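Local atomic coordinates of giardin subunit alpha-1 (Giardia intestinalis, PDB entry 4EVH), a protein that belongs to the annexins, binds calcium and phosphatidylserine, and takes part in the parasite's attachment to the intestinal mucosa and in its cytoskeletal remodelling. Residues 98-103 with 138-143; 149-154 with 180-185; 243-248 with 279-284. One frame throughout, in Å; residues are numbered along the deposited sequence.

Overall arrangement
The chain is about three-quarters helix with no strand, as expected of an annexin, and the three contacts follow one another along it without overlap. Contact 1 joins helices 92-100 and 135-145 within the predicted second repeat, at a buried position. Contact 2 comes next, about 17 Å away between centres, where the loop running from helix 135-145 to helix 155-168 meets the turn between helices 171-180 and 183-196 at the surface. Contact 3, in the predicted fourth repeat, lies on the opposite side of the chain's centre, about 25 Å from contact 1 and 37 Å from contact 2, centre to centre. Contact 3 alone holds a calcium ion; the other two join helices and connecting loops.

Contact 1 (98-103 with 138-143); sequences TVILCT and LLMEKW
Ile100 and Trp143 cross at about a right angle, and the isoleucine meets the indole over one face. Its CG2 methyl sits off-centre, toward the rim of the ring, and the distance from Ile100 CG2 to Trp143 CZ2 is 3.9 Å. The benzene half of the indole therefore takes the methyl, while the pyrrole half turns to the backbone: Trp143 NE1 is 3.8 Å from Ile100 CA, and Trp143 CD1 is 3.6 Å from Val99 O. This carbonyl oxygen approaches the ring obliquely, and no hydrogen bond crosses between the segments. On the tryptophan side, CG stands anti to the backbone N (chi1 -164°), which carries the indole out from its helix toward residues 98-103.

The two branches of Ile100 divide the work. With chi1 at -57°, CG1 lies beside the backbone N and CG2 is anti to it; CG2 serves the indole, whereas the CG1 branch reaches the methionine, Ile100 CD1 to Met140 CE being 4.4 Å. Val99 contributes its CG1 methyl, 4.5 Å from Trp143 CD1.

Both segments lie in the second annexin repeat as predicted from sequence, where helices 92-100 and 135-145 pack through this apolar patch, burying 265 Å² between the segments. Helix 92-100 includes a wider pi-type turn at residues 98-100, and Leu101 then centres an inverse gamma turn. Arg78 binds the carbonyls of Thr98 and Leu101, so a residue of helix 74-87 grips the chain on both sides of the touching pair. Further contacts hold the indole: Arg148 makes a cation-pi interaction with it, His146 meets it edge-to-face, and Ala220 and Leu224 of helix 211-225 press on it. Leu230, from helix 227-240, touches Ile100.

Contact 2 (149-154 with 180-185); sequences VSRPGS and TVPSAE
Glu185 reaches the loop 149-154 with CG anti to its carbonyl carbon (chi1 -66°) and an extended chain beyond, while Ser150 turns OG anti to its own backbone N (chi1 -174°) to meet it. One carboxylate thereby faces two neighbouring residues. Its OE1 accepts from the Arg151 backbone, Arg151 N to Glu185 OE1 being 3.2 Å with an N-H...O angle of 153°; the donor arrives on the syn side, somewhat out of the carboxylate plane. Glu185 OE2 probably accepts from Ser150 OG, but the modelled separation is too short to rely on.

The guanidinium of Arg151 leads elsewhere. Bends at chi2 and chi3 lay its aliphatic part across Val181 at about a right angle, with Arg151 CD 3.8 Å from Val181 CG2. Weak, long ion pairs link Arg151 to Glu158 and Asp176.

In the annexin fold this loop runs between helices 135-145 and 155-168, probably as the connection from the second repeat to the third, and here it lies along the turn that joins helix 171-180 to helix 183-196. Backbone bonding secures its start: Val149 N donates to Thr180 O at 3.0 Å. The Pro182 ring packs on the Val149 carbonyl, Pro182 CD 3.2 Å from Val149 O, with Pro182 CG 3.8 Å from Ser150 CA. A water donates to Val149 O at 2.8 Å and to Thr180 OG1 at 3.3 Å, bridging the two segments once more; Thr180 OG1 is also hydrogen-bonded to Asp176 O.

Contact 3 (243-248 with 279-284); sequences GDEKRM and CFDKRM. With CA (calcium ion), chain C.
Glu245 and Asp281 bring their carboxylates together beside a calcium ion, at a site shared between the fourth annexin repeat, as predicted from sequence, which gives Asp281 just ahead of helix 284-291, and the first, which gives Glu63. Asp281 OD1 binds the calcium at 2.9 Å, and Glu63, from helix 62-69, supplies the other protein ligand. Glu245 stays in the surroundings, its OE2 3.4 Å from the ion, and probably adds to the negative field there.

Asp281 is positioned by its own turn: Arg283 N donates to Asp281 OD2 at 2.9 Å from above the carboxylate plane, and a weak bond runs from Met284 N to OD1. Arg283 in turn forms a salt bridge to Glu63, so the two ligands are linked beyond the metal.

Glu245 is lodged against Phe280, sliding past it in the opposite direction with carboxylate and ring 11° from coplanar; Glu245 CG is at the ring edge, 4.0 Å from Phe280 CD1. Over one face, Gly243 CA makes a CH-pi contact 3.5 Å from the Phe280 centroid, while Met248 SD comes obliquely to the ring. Outermost, Asp244 caps helix 245-255, its OD1 accepting from Arg247 N at 2.9 Å.

Contact 1 (98-103 with 138-143)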
loop_
_atom_site.group_PDB
_atom_site.type_symbol
_atom_site.label_atom_id
_atom_site.label_comp_id
_atom_site.label_asym_id
_atom_site.label_seq_id
_atom_site.Cartn_x
_atom_site.Cartn_y
_atom_site.Cartn_z
ATOM N N THR A 98 3.478 -3.763 -0.604
ATOM C CA THR A 98 3.739 -3.851 -2.031
ATOM C C THR A 98 2.843 -4.873 -2.724
ATOM O O THR A 98 2.509 -4.737 -3.916
ATOM C CB THR A 98 5.222 -4.154 -2.279
ATOM O OG1 THR A 98 5.621 -5.256 -1.458
ATOM C CG2 THR A 98 6.061 -2.960 -1.884
ATOM N N VAL A 99 2.440 -5.885 -1.967
ATOM C CA VAL A 99 1.621 -6.956 -2.508
ATOM C C VAL A 99 0.137 -6.777 -2.166
ATOM O O VAL A 99 -0.724 -6.885 -3.042
ATOM C CB VAL A 99 2.120 -8.333 -2.011
ATOM C CG1 VAL A 99 1.332 -9.448 -2.665
ATOM C CG2 VAL A 99 3.627 -8.490 -2.284
ATOM N N ILE A 100 -0.146 -6.485 -0.896
ATOM C CA ILE A 100 -1.515 -6.488 -0.387
ATOM C C ILE A 100 -2.158 -5.114 -0.502
ATOM O O ILE A 100 -3.356 -4.998 -0.763
ATOM C CB ILE A 100 -1.573 -6.967 1.071
ATOM C CG1 ILE A 100 -0.961 -8.365 1.198
ATOM C CG2 ILE A 100 -3.006 -6.969 1.568
ATOM C CD1 ILE A 100 -0.720 -8.813 2.634
ATOM N N LEU A 101 -1.344 -4.076 -0.325
ATOM C CA LEU A 101 -1.816 -2.713 -0.421
ATOM C C LEU A 101 -1.734 -2.255 -1.889
ATOM O O LEU A 101 -0.975 -1.345 -2.242
ATOM C CB LEU A 101 -0.988 -1.814 0.492
ATOM C CG LEU A 101 -1.578 -0.533 1.110
ATOM C CD1 LEU A 101 -0.779 0.729 0.720
ATOM C CD2 LEU A 101 -3.084 -0.372 0.843
ATOM N N CYS A 102 -2.546 -2.880 -2.738
ATOM C CA CYS A 102 -2.437 -2.665 -4.176
ATOM C C CYS A 102 -3.710 -3.058 -4.937
ATOM O O CYS A 102 -4.336 -4.069 -4.640
ATOM C CB CYS A 102 -1.264 -3.492 -4.686
ATOM S SG CYS A 102 -0.984 -3.385 -6.415
ATOM N N THR A 103 -4.098 -2.271 -5.926
ATOM C CA THR A 103 -5.210 -2.691 -6.780
ATOM C C THR A 103 -4.713 -3.709 -7.783
ATOM O O THR A 103 -3.519 -3.790 -8.055
ATOM C CB THR A 103 -5.808 -1.534 -7.564
ATOM O OG1 THR A 103 -4.757 -0.823 -8.219
ATOM C CG2 THR A 103 -6.540 -0.604 -6.644
ATOM N N LEU A 138 1.462 -18.946 1.132
ATOM C CA LEU A 138 0.509 -19.503 0.183
ATOM C C LEU A 138 -0.553 -18.463 -0.103
ATOM O O LEU A 138 -1.003 -18.300 -1.254
ATOM C CB LEU A 138 -0.129 -20.778 0.713
ATOM C CG LEU A 138 0.758 -21.840 1.370
ATOM C CD1 LEU A 138 0.331 -23.239 0.929
ATOM C CD2 LEU A 138 2.252 -21.617 1.127
ATOM N N LEU A 139 -0.937 -17.746 0.950
ATOM C CA LEU A 139 -1.879 -16.667 0.794
ATOM C C LEU A 139 -1.293 -15.682 -0.190
ATOM O O LEU A 139 -1.948 -15.274 -1.155
ATOM C CB LEU A 139 -2.182 -15.984 2.132
ATOM C CG LEU A 139 -3.045 -14.725 1.999
ATOM C CD1 LEU A 139 -4.360 -15.022 1.283
ATOM C CD2 LEU A 139 -3.299 -14.080 3.354
ATOM N N MET A 140 -0.041 -15.308 0.033
ATOM C CA MET A 140 0.538 -14.284 -0.823
ATOM C C MET A 140 0.538 -14.642 -2.320
ATOM O O MET A 140 0.351 -13.767 -3.165
ATOM C CB MET A 140 1.912 -13.861 -0.322
ATOM C CG MET A 140 1.824 -12.755 0.671
ATOM S SD MET A 140 3.428 -12.030 0.982
ATOM C CE MET A 140 3.100 -11.074 2.478
ATOM N N GLU A 141 0.744 -15.923 -2.628
ATOM C CA GLU A 141 0.769 -16.381 -4.005
ATOM C C GLU A 141 -0.611 -16.260 -4.611
ATOM O O GLU A 141 -0.762 -15.833 -5.751
ATOM C CB GLU A 141 1.225 -17.833 -4.102
ATOM C CG GLU A 141 1.018 -18.411 -5.503
ATOM C CD GLU A 141 1.883 -19.627 -5.787
ATOM O OE1 GLU A 141 2.028 -20.469 -4.871
ATOM O OE2 GLU A 141 2.409 -19.733 -6.929
ATOM N N LYS A 142 -1.604 -16.667 -3.824
ATOM C CA LYS A 142 -3.014 -16.565 -4.178
ATOM C C LYS A 142 -3.386 -15.105 -4.489
ATOM O O LYS A 142 -3.989 -14.795 -5.535
ATOM C CB LYS A 142 -3.849 -17.075 -2.998
ATOM C CG LYS A 142 -5.010 -18.000 -3.347
ATOM C CD LYS A 142 -4.583 -19.442 -3.568
ATOM C CE LYS A 142 -5.808 -20.345 -3.536
ATOM N NZ LYS A 142 -5.528 -21.743 -3.967
ATOM N N TRP A 143 -3.019 -14.212 -3.571
ATOM C CA TRP A 143 -3.361 -12.803 -3.682
ATOM C C TRP A 143 -2.776 -12.218 -4.957
ATOM O O TRP A 143 -3.434 -11.473 -5.687
ATOM C CB TRP A 143 -2.840 -12.044 -2.472
ATOM C CG TRP A 143 -3.462 -10.702 -2.299
ATOM C CD1 TRP A 143 -3.124 -9.556 -2.949
ATOM C CD2 TRP A 143 -4.529 -10.356 -1.408
ATOM N NE1 TRP A 143 -3.920 -8.517 -2.529
ATOM C CE2 TRP A 143 -4.790 -8.983 -1.579
ATOM C CE3 TRP A 143 -5.295 -11.076 -0.484
ATOM C CZ2 TRP A 143 -5.783 -8.315 -0.865
ATOM C CZ3 TRP A 143 -6.273 -10.405 0.229
ATOM C CH2 TRP A 143 -6.512 -9.044 0.029
#

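Contact 2 (149-154 with 180-185)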
loop_
_atom_site.group_PDB
_atom_site.type_symbol
_atom_site.label_atom_id
_atom_site.label_comp_id
_atom_site.label_asym_id
_atom_site.label_seq_id
_atom_site.Cartn_x
_atom_site.Cartn_y
_atom_site.Cartn_z
ATOM N N VAL A 149 -13.141 -14.684 -7.387
ATOM C CA VAL A 149 -14.171 -15.577 -7.863
ATOM C C VAL A 149 -15.334 -15.325 -6.939
ATOM O O VAL A 149 -15.133 -15.143 -5.740
ATOM C CB VAL A 149 -13.688 -17.035 -7.702
ATOM C CG1 VAL A 149 -14.790 -18.022 -8.017
ATOM C CG2 VAL A 149 -12.433 -17.289 -8.557
ATOM N N SER A 150 -16.549 -15.286 -7.467
ATOM C CA SER A 150 -17.688 -14.996 -6.599
ATOM C C SER A 150 -18.001 -16.134 -5.624
ATOM O O SER A 150 -17.755 -17.306 -5.910
ATOM C CB SER A 150 -18.939 -14.636 -7.399
ATOM O OG SER A 150 -19.965 -14.240 -6.504
ATOM N N ARG A 151 -18.546 -15.788 -4.469
ATOM C CA ARG A 151 -18.880 -16.814 -3.491
ATOM C C ARG A 151 -20.367 -17.240 -3.525
ATOM O O ARG A 151 -21.262 -16.389 -3.473
ATOM C CB ARG A 151 -18.394 -16.412 -2.082
ATOM C CG ARG A 151 -16.857 -16.233 -2.006
ATOM C CD ARG A 151 -16.252 -16.622 -0.657
ATOM N NE ARG A 151 -16.443 -18.040 -0.330
ATOM C CZ ARG A 151 -15.498 -18.983 -0.362
ATOM N NH1 ARG A 151 -14.243 -18.708 -0.704
ATOM N NH2 ARG A 151 -15.818 -20.228 -0.042
ATOM N N PRO A 152 -20.610 -18.565 -3.641
ATOM C CA PRO A 152 -21.894 -19.261 -3.497
ATOM C C PRO A 152 -22.809 -18.619 -2.458
ATOM O O PRO A 152 -22.876 -19.070 -1.306
ATOM C CB PRO A 152 -21.479 -20.666 -3.014
ATOM C CG PRO A 152 -19.939 -20.724 -3.136
ATOM C CD PRO A 152 -19.538 -19.527 -3.945
ATOM N N GLY A 153 -23.482 -17.557 -2.889
ATOM C CA GLY A 153 -24.441 -16.733 -2.171
ATOM C C GLY A 153 -24.363 -16.654 -0.625
ATOM O O GLY A 153 -23.663 -17.393 0.046
ATOM N N SER A 154 -25.095 -15.678 -0.157
ATOM C CA SER A 154 -25.323 -15.415 1.210
ATOM C C SER A 154 -24.158 -15.120 2.093
ATOM O O SER A 154 -23.334 -15.979 2.370
ATOM C CB SER A 154 -26.103 -16.592 1.834
ATOM O OG SER A 154 -26.472 -16.309 3.175
ATOM N N THR A 180 -9.347 -15.349 -2.841
ATOM C CA THR A 180 -10.281 -15.255 -3.962
ATOM C C THR A 180 -11.560 -14.437 -3.711
ATOM O O THR A 180 -12.108 -13.867 -4.653
ATOM C CB THR A 180 -10.648 -16.661 -4.526
ATOM O OG1 THR A 180 -11.234 -17.466 -3.497
ATOM C CG2 THR A 180 -9.407 -17.367 -5.056
ATOM N N VAL A 181 -12.028 -14.374 -2.468
ATOM C CA VAL A 181 -13.245 -13.615 -2.158
ATOM C C VAL A 181 -13.163 -12.203 -2.740
ATOM O O VAL A 181 -12.169 -11.506 -2.540
ATOM C CB VAL A 181 -13.535 -13.545 -0.633
ATOM C CG1 VAL A 181 -12.567 -12.624 0.038
ATOM C CG2 VAL A 181 -14.957 -13.070 -0.364
ATOM N N PRO A 182 -14.204 -11.789 -3.492
ATOM C CA PRO A 182 -14.217 -10.457 -4.106
ATOM C C PRO A 182 -14.512 -9.440 -3.022
ATOM O O PRO A 182 -15.312 -9.740 -2.123
ATOM C CB PRO A 182 -15.384 -10.534 -5.107
ATOM C CG PRO A 182 -15.773 -11.988 -5.176
ATOM C CD PRO A 182 -15.411 -12.557 -3.843
ATOM N N SER A 183 -13.875 -8.276 -3.088
ATOM C CA SER A 183 -13.959 -7.323 -1.983
ATOM C C SER A 183 -15.390 -6.955 -1.594
ATOM O O SER A 183 -15.735 -6.984 -0.402
ATOM C CB SER A 183 -13.151 -6.060 -2.265
ATOM O OG SER A 183 -11.793 -6.260 -1.927
ATOM N N ALA A 184 -16.209 -6.601 -2.585
ATOM C CA ALA A 184 -17.597 -6.228 -2.320
ATOM C C ALA A 184 -18.277 -7.298 -1.491
ATOM O O ALA A 184 -19.116 -7.003 -0.643
ATOM C CB ALA A 184 -18.360 -6.015 -3.612
ATOM N N GLU A 185 -17.902 -8.546 -1.738
ATOM C CA GLU A 185 -18.557 -9.666 -1.090
ATOM C C GLU A 185 -18.030 -9.882 0.313
ATOM O O GLU A 185 -18.706 -10.464 1.147
ATOM C CB GLU A 185 -18.428 -10.929 -1.937
ATOM C CG GLU A 185 -19.179 -10.835 -3.250
ATOM C CD GLU A 185 -19.527 -12.195 -3.815
ATOM O OE1 GLU A 185 -19.639 -13.148 -3.010
ATOM O OE2 GLU A 185 -19.692 -12.313 -5.054
HETATM O O HOH W 1 -14.463 -17.253 -4.054
#

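Contact 3 (243-248 with 279-284)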
loop_
_atom_site.group_PDB
_atom_site.type_symbol
_atom_site.label_atom_id
_atom_site.label_comp_id
_atom_site.label_asym_id
_atom_site.label_seq_id
_atom_site.Cartn_x
_atom_site.Cartn_y
_atom_site.Cartn_z
ATOM N N GLY A 243 8.127 5.462 13.802
ATOM C CA GLY A 243 8.156 6.319 12.634
ATOM C C GLY A 243 8.801 5.659 11.435
ATOM O O GLY A 243 9.600 6.284 10.739
ATOM N N ASP A 244 8.466 4.396 11.191
ATOM C CA ASP A 244 9.002 3.671 10.042
ATOM C C ASP A 244 8.954 4.501 8.757
ATOM O O ASP A 244 7.939 4.522 8.069
ATOM C CB ASP A 244 8.254 2.353 9.822
ATOM C CG ASP A 244 8.981 1.429 8.845
ATOM O OD1 ASP A 244 9.711 1.944 7.962
ATOM O OD2 ASP A 244 8.846 0.187 8.969
ATOM N N GLU A 245 10.055 5.169 8.430
ATOM C CA GLU A 245 10.114 5.969 7.209
ATOM C C GLU A 245 10.096 5.164 5.903
ATOM O O GLU A 245 9.613 5.657 4.888
ATOM C CB GLU A 245 11.282 6.951 7.252
ATOM C CG GLU A 245 10.983 8.088 8.207
ATOM C CD GLU A 245 12.020 9.171 8.192
ATOM O OE1 GLU A 245 13.182 8.878 7.854
ATOM O OE2 GLU A 245 11.671 10.320 8.530
ATOM N N LYS A 246 10.594 3.935 5.933
ATOM C CA LYS A 246 10.586 3.078 4.745
ATOM C C LYS A 246 9.143 2.713 4.392
ATOM O O LYS A 246 8.676 3.016 3.298
ATOM C CB LYS A 246 11.426 1.804 4.959
ATOM C CG LYS A 246 12.768 2.021 5.693
ATOM C CD LYS A 246 13.919 2.302 4.734
ATOM C CE LYS A 246 14.304 1.015 3.995
ATOM N NZ LYS A 246 15.131 1.261 2.767
ATOM N N ARG A 247 8.437 2.077 5.325
ATOM C CA ARG A 247 7.026 1.771 5.130
ATOM C C ARG A 247 6.252 2.992 4.654
ATOM O O ARG A 247 5.476 2.922 3.697
ATOM C CB ARG A 247 6.383 1.289 6.436
ATOM C CG ARG A 247 4.856 1.302 6.401
ATOM C CD ARG A 247 4.293 -0.102 6.326
ATOM N NE ARG A 247 4.251 -0.695 7.652
ATOM C CZ ARG A 247 4.338 -1.994 7.915
ATOM N NH1 ARG A 247 4.475 -2.870 6.924
ATOM N NH2 ARG A 247 4.293 -2.410 9.187
ATOM N N MET A 248 6.446 4.105 5.352
ATOM C CA MET A 248 5.680 5.304 5.076
ATOM C C MET A 248 5.988 5.821 3.685
ATOM O O MET A 248 5.154 6.473 3.072
ATOM C CB MET A 248 5.948 6.394 6.118
ATOM C CG MET A 248 5.097 6.289 7.334
ATOM S SD MET A 248 3.327 6.205 7.012
ATOM C CE MET A 248 2.960 7.901 6.584
ATOM N N CYS A 279 5.316 10.727 15.944
ATOM C CA CYS A 279 6.226 9.649 15.550
ATOM C C CYS A 279 7.293 9.986 14.524
ATOM O O CYS A 279 8.335 9.336 14.481
ATOM C CB CYS A 279 5.432 8.493 14.962
ATOM S SG CYS A 279 4.504 7.562 16.137
ATOM N N PHE A 280 7.012 10.938 13.643
ATOM C CA PHE A 280 7.966 11.246 12.581
ATOM C C PHE A 280 8.633 12.583 12.813
ATOM O O PHE A 280 8.022 13.532 13.314
ATOM C CB PHE A 280 7.307 11.181 11.201
ATOM C CG PHE A 280 6.826 9.817 10.848
ATOM C CD1 PHE A 280 7.656 8.926 10.194
ATOM C CD2 PHE A 280 5.550 9.407 11.196
ATOM C CE1 PHE A 280 7.214 7.651 9.872
ATOM C CE2 PHE A 280 5.108 8.131 10.888
ATOM C CZ PHE A 280 5.943 7.250 10.224
ATOM N N ASP A 281 9.900 12.657 12.444
ATOM C CA ASP A 281 10.660 13.860 12.722
ATOM C C ASP A 281 10.206 15.094 11.919
ATOM O O ASP A 281 9.329 15.025 11.044
ATOM C CB ASP A 281 12.154 13.607 12.537
ATOM C CG ASP A 281 12.649 14.071 11.205
ATOM O OD1 ASP A 281 12.450 13.338 10.210
ATOM O OD2 ASP A 281 13.228 15.178 11.166
ATOM N N LYS A 282 10.841 16.215 12.247
ATOM C CA LYS A 282 10.500 17.534 11.741
ATOM C C LYS A 282 10.687 17.699 10.229
ATOM O O LYS A 282 10.240 18.674 9.659
ATOM C CB LYS A 282 11.379 18.549 12.470
ATOM C CG LYS A 282 10.813 19.943 12.592
ATOM C CD LYS A 282 11.777 20.832 13.395
ATOM C CE LYS A 282 13.207 20.781 12.839
ATOM N NZ LYS A 282 14.143 21.671 13.605
ATOM N N ARG A 283 11.376 16.767 9.585
ATOM C CA ARG A 283 11.552 16.833 8.136
ATOM C C ARG A 283 10.472 15.996 7.469
ATOM O O ARG A 283 9.672 16.510 6.702
ATOM C CB ARG A 283 12.952 16.365 7.709
ATOM C CG ARG A 283 13.153 16.326 6.191
ATOM C CD ARG A 283 14.521 15.775 5.772
ATOM N NE ARG A 283 14.698 15.772 4.314
ATOM C CZ ARG A 283 15.627 15.067 3.668
ATOM N NH1 ARG A 283 16.471 14.306 4.344
ATOM N NH2 ARG A 283 15.721 15.116 2.347
ATOM N N MET A 284 10.422 14.714 7.811
ATOM C CA MET A 284 9.437 13.810 7.235
ATOM C C MET A 284 7.969 14.126 7.573
ATOM O O MET A 284 7.097 13.971 6.711
ATOM C CB MET A 284 9.761 12.360 7.604
ATOM C CG MET A 284 8.715 11.368 7.134
ATOM S SD MET A 284 8.402 11.487 5.350
ATOM C CE MET A 284 9.818 10.595 4.712
HETATM CA CA CA C . 14.534 12.085 8.655
#